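Local coordinates for acyl-CoA-binding domain-containing protein 1 (Oryza sativa Japonica Group, PDB 5H3G) that binds medium- and long-chain acyl-CoA esters with high affinity, binds phosphatidic acid and phosphatidylcholine in vitro, and may take part in phospholipid biosynthesis, at residues E15-L20 and T80-L85. Residues are numbered along the deposited sequence; the frame is centred on the assembly and turned at random.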
ATOM      1  N   GLU A  15       7.249   0.243  -8.463  1.00 15.44           N
ATOM      2  CA  GLU A  15       7.850   1.268  -9.313  1.00 15.20           C
ATOM      3  C   GLU A  15       6.791   2.002 -10.126  1.00 16.03           C
ATOM      4  O   GLU A  15       6.841   3.229 -10.259  1.00 21.05           O
ATOM      5  CB  GLU A  15       8.901   0.637 -10.228  1.00 28.09           C
ATOM      6  CG  GLU A  15      10.133   0.166  -9.464  1.00 41.62           C
ATOM      7  CD  GLU A  15      11.064  -0.709 -10.285  1.00 57.09           C
ATOM      8  OE1 GLU A  15      10.820  -0.871 -11.499  1.00 62.46           O
ATOM      9  OE2 GLU A  15      12.040  -1.239  -9.709  1.00 60.68           O
ATOM     10  N   LYS A  16       5.813   1.272 -10.662  1.00 15.25           N
ATOM     11  CA  LYS A  16       4.787   1.921 -11.470  1.00 16.88           C
ATOM     12  C   LYS A  16       3.891   2.814 -10.621  1.00 17.32           C
ATOM     13  O   LYS A  16       3.301   3.771 -11.143  1.00 16.36           O
ATOM     14  CB  LYS A  16       3.954   0.865 -12.198  1.00 20.15           C
ATOM     15  CG  LYS A  16       4.697   0.122 -13.295  1.00 22.04           C
ATOM     16  CD  LYS A  16       3.778  -0.928 -13.892  1.00 32.24           C
ATOM     17  CE  LYS A  16       4.368  -1.546 -15.141  1.00 40.91           C
ATOM     18  NZ  LYS A  16       3.319  -2.283 -15.908  1.00 46.06           N
ATOM     19  N   ALA A  17       3.787   2.529  -9.315  1.00 15.86           N
ATOM     20  CA  ALA A  17       2.962   3.356  -8.443  1.00 13.21           C
ATOM     21  C   ALA A  17       3.446   4.800  -8.425  1.00 12.81           C
ATOM     22  O   ALA A  17       2.643   5.721  -8.211  1.00 16.37           O
ATOM     23  CB  ALA A  17       2.939   2.784  -7.021  1.00 13.67           C
ATOM     24  N   LYS A  18       4.739   5.019  -8.674  1.00 13.43           N
ATOM     25  CA  LYS A  18       5.298   6.368  -8.708  0.60 14.65           C
ATOM     26  C   LYS A  18       4.664   7.227  -9.792  1.00 14.38           C
ATOM     27  O   LYS A  18       4.719   8.465  -9.711  1.00 18.74           O
ATOM     28  CB  LYS A  18       6.810   6.320  -8.952  0.60 19.88           C
ATOM     29  CG  LYS A  18       7.625   5.465  -7.998  0.60 24.27           C
ATOM     30  CD  LYS A  18       9.098   5.487  -8.423  0.60 25.17           C
ATOM     31  CE  LYS A  18       9.939   4.508  -7.635  0.60 29.39           C
ATOM     32  NZ  LYS A  18      11.375   4.608  -8.036  0.60 32.55           N
ATOM     33  N   THR A  19       4.100   6.604 -10.831  1.00 14.17           N
ATOM     34  CA  THR A  19       3.500   7.340 -11.940  1.00 14.68           C
ATOM     35  C   THR A  19       2.075   7.781 -11.657  1.00 14.21           C
ATOM     36  O   THR A  19       1.494   8.499 -12.476  1.00 15.01           O
ATOM     37  CB  THR A  19       3.512   6.513 -13.229  1.00 19.57           C
ATOM     38  OG1 THR A  19       2.559   5.442 -13.129  1.00 14.72           O
ATOM     39  CG2 THR A  19       4.901   5.945 -13.479  1.00 20.24           C
ATOM     40  N   LEU A  20       1.495   7.375 -10.536  1.00 11.86           N
ATOM     41  CA  LEU A  20       0.169   7.864 -10.215  0.86 14.14           C
ATOM     42  C   LEU A  20       0.226   9.375  -9.986  1.00 15.46           C
ATOM     43  O   LEU A  20       1.231   9.900  -9.494  1.00 17.56           O
ATOM     44  CB  LEU A  20      -0.373   7.151  -8.978  0.86 12.40           C
ATOM     45  CG  LEU A  20      -0.649   5.660  -9.170  0.86 11.89           C
ATOM     46  CD1 LEU A  20      -0.944   5.012  -7.823  0.86 12.76           C
ATOM     47  CD2 LEU A  20      -1.819   5.468 -10.152  0.86 11.13           C
ATOM     48  N   THR A  80      -2.850  -5.607  -6.691  1.00 14.16           N
ATOM     49  CA  THR A  80      -4.193  -5.418  -7.240  0.52 14.24           C
ATOM     50  C   THR A  80      -4.683  -3.993  -7.019  1.00 13.63           C
ATOM     51  O   THR A  80      -5.333  -3.417  -7.899  1.00 14.87           O
ATOM     52  CB  THR A  80      -5.190  -6.434  -6.666  0.52 15.19           C
ATOM     53  OG1 THR A  80      -5.384  -6.245  -5.255  0.52 15.42           O
ATOM     54  CG2 THR A  80      -4.710  -7.848  -6.928  0.52 15.86           C
ATOM     55  N   LYS A  81      -4.363  -3.391  -5.871  1.00 13.80           N
ATOM     56  CA  LYS A  81      -4.791  -2.011  -5.637  1.00 12.98           C
ATOM     57  C   LYS A  81      -4.073  -1.039  -6.564  1.00 14.29           C
ATOM     58  O   LYS A  81      -4.696  -0.109  -7.098  1.00 13.83           O
ATOM     59  CB  LYS A  81      -4.544  -1.618  -4.176  1.00 13.19           C
ATOM     60  CG  LYS A  81      -5.407  -2.387  -3.177  1.00 21.73           C
ATOM     61  CD  LYS A  81      -6.881  -2.070  -3.363  1.00 26.99           C
ATOM     62  CE  LYS A  81      -7.740  -2.838  -2.376  1.00 37.02           C
ATOM     63  NZ  LYS A  81      -7.141  -2.832  -1.019  1.00 41.58           N
ATOM     64  N   VAL A  82      -2.766  -1.229  -6.763  1.00 11.89           N
ATOM     65  CA  VAL A  82      -2.012  -0.354  -7.665  1.00 11.24           C
ATOM     66  C   VAL A  82      -2.522  -0.499  -9.088  1.00 11.29           C
ATOM     67  O   VAL A  82      -2.738   0.499  -9.783  1.00 12.66           O
ATOM     68  CB  VAL A  82      -0.501  -0.634  -7.580  1.00 11.91           C
ATOM     69  CG1 VAL A  82       0.228   0.122  -8.684  1.00 12.77           C
ATOM     70  CG2 VAL A  82       0.041  -0.198  -6.231  1.00 13.80           C
ATOM     71  N   LYS A  83      -2.761  -1.739  -9.532  1.00 11.85           N
ATOM     72  CA  LYS A  83      -3.288  -1.979 -10.871  0.53 12.42           C
ATOM     73  C   LYS A  83      -4.597  -1.234 -11.089  1.00 12.44           C
ATOM     74  O   LYS A  83      -4.805  -0.590 -12.123  1.00 14.21           O
ATOM     75  CB  LYS A  83      -3.488  -3.479 -11.080  0.53 13.64           C
ATOM     76  CG  LYS A  83      -4.150  -3.826 -12.372  0.53 15.42           C
ATOM     77  CD  LYS A  83      -3.344  -3.282 -13.532  0.53 12.89           C
ATOM     78  CE  LYS A  83      -3.866  -3.838 -14.839  0.53 13.54           C
ATOM     79  NZ  LYS A  83      -3.131  -3.272 -16.002  0.53 19.33           N
ATOM     80  N   GLN A  84      -5.505  -1.326 -10.113  1.00 12.61           N
ATOM     81  CA  GLN A  84      -6.781  -0.627 -10.220  1.00 12.87           C
ATOM     82  C   GLN A  84      -6.570   0.879 -10.329  1.00 13.89           C
ATOM     83  O   GLN A  84      -7.160   1.544 -11.191  1.00 12.88           O
ATOM     84  CB  GLN A  84      -7.661  -0.967  -9.022  1.00 14.90           C
ATOM     85  CG  GLN A  84      -9.011  -0.292  -9.059  1.00 20.93           C
ATOM     86  CD  GLN A  84      -9.844  -0.609  -7.838  1.00 35.58           C
ATOM     87  OE1 GLN A  84      -9.338  -1.147  -6.846  1.00 37.64           O
ATOM     88  NE2 GLN A  84     -11.127  -0.279  -7.899  1.00 40.46           N
ATOM     89  N   LEU A  85      -5.713   1.432  -9.469  1.00 11.63           N
ATOM     90  CA  LEU A  85      -5.457   2.869  -9.504  1.00 13.87           C
ATOM     91  C   LEU A  85      -4.812   3.294 -10.820  1.00 14.19           C
ATOM     92  O   LEU A  85      -5.122   4.369 -11.352  1.00 13.22           O
ATOM     93  CB  LEU A  85      -4.571   3.261  -8.316  1.00 10.65           C
ATOM     94  CG  LEU A  85      -5.345   3.300  -6.999  1.00 11.05           C
ATOM     95  CD1 LEU A  85      -4.396   3.268  -5.832  1.00 10.92           C
ATOM     96  CD2 LEU A  85      -6.208   4.544  -6.927  1.00 14.86           C
TER
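A17 meets V82 and L20 meets L85 through apolar side chains, one methyl also lying against a backbone carbonyl, with no hydrogen bond between the segments. At the first, the methyl of A17 rests against one branch of V82, A17 CB to V82 CG1 at 4.1 Å. That branch stands anti to the backbone N (chi1 171°), which carries it out to the alanine. V82 is buried, and the helix 26-41 covers it as well, through L32. At the second, the fork of L20 straddles the base of L85: L20 CD2 lies 4.0 Å from L85 CB, L20 CD1 4.1 Å from the same atom, and the two side chains cross at about a right angle. L20 CD2 also comes to 3.7 Å from the carbonyl O of L85, while L86 gives L20 a further neighbour on the same helix.

In the all-helical acyl-CoA-binding fold, this is where the end of helix 4-17 packs on the C-terminal helix 71-92. A17 also touches Y78, which, like K18 of the same turn, probably binds the acyl-CoA.

The polar bonds stay local. A type I turn runs from A17 to L20, with L20 N bonded to A17 O. Beside it, K16 O is gripped twice by T19, through its N and through OG1; the latter bond, T19 OG1 to K16 O, 2.7 Å long, lies in the carbonyl plane at a C=O...OG1 angle of 157°.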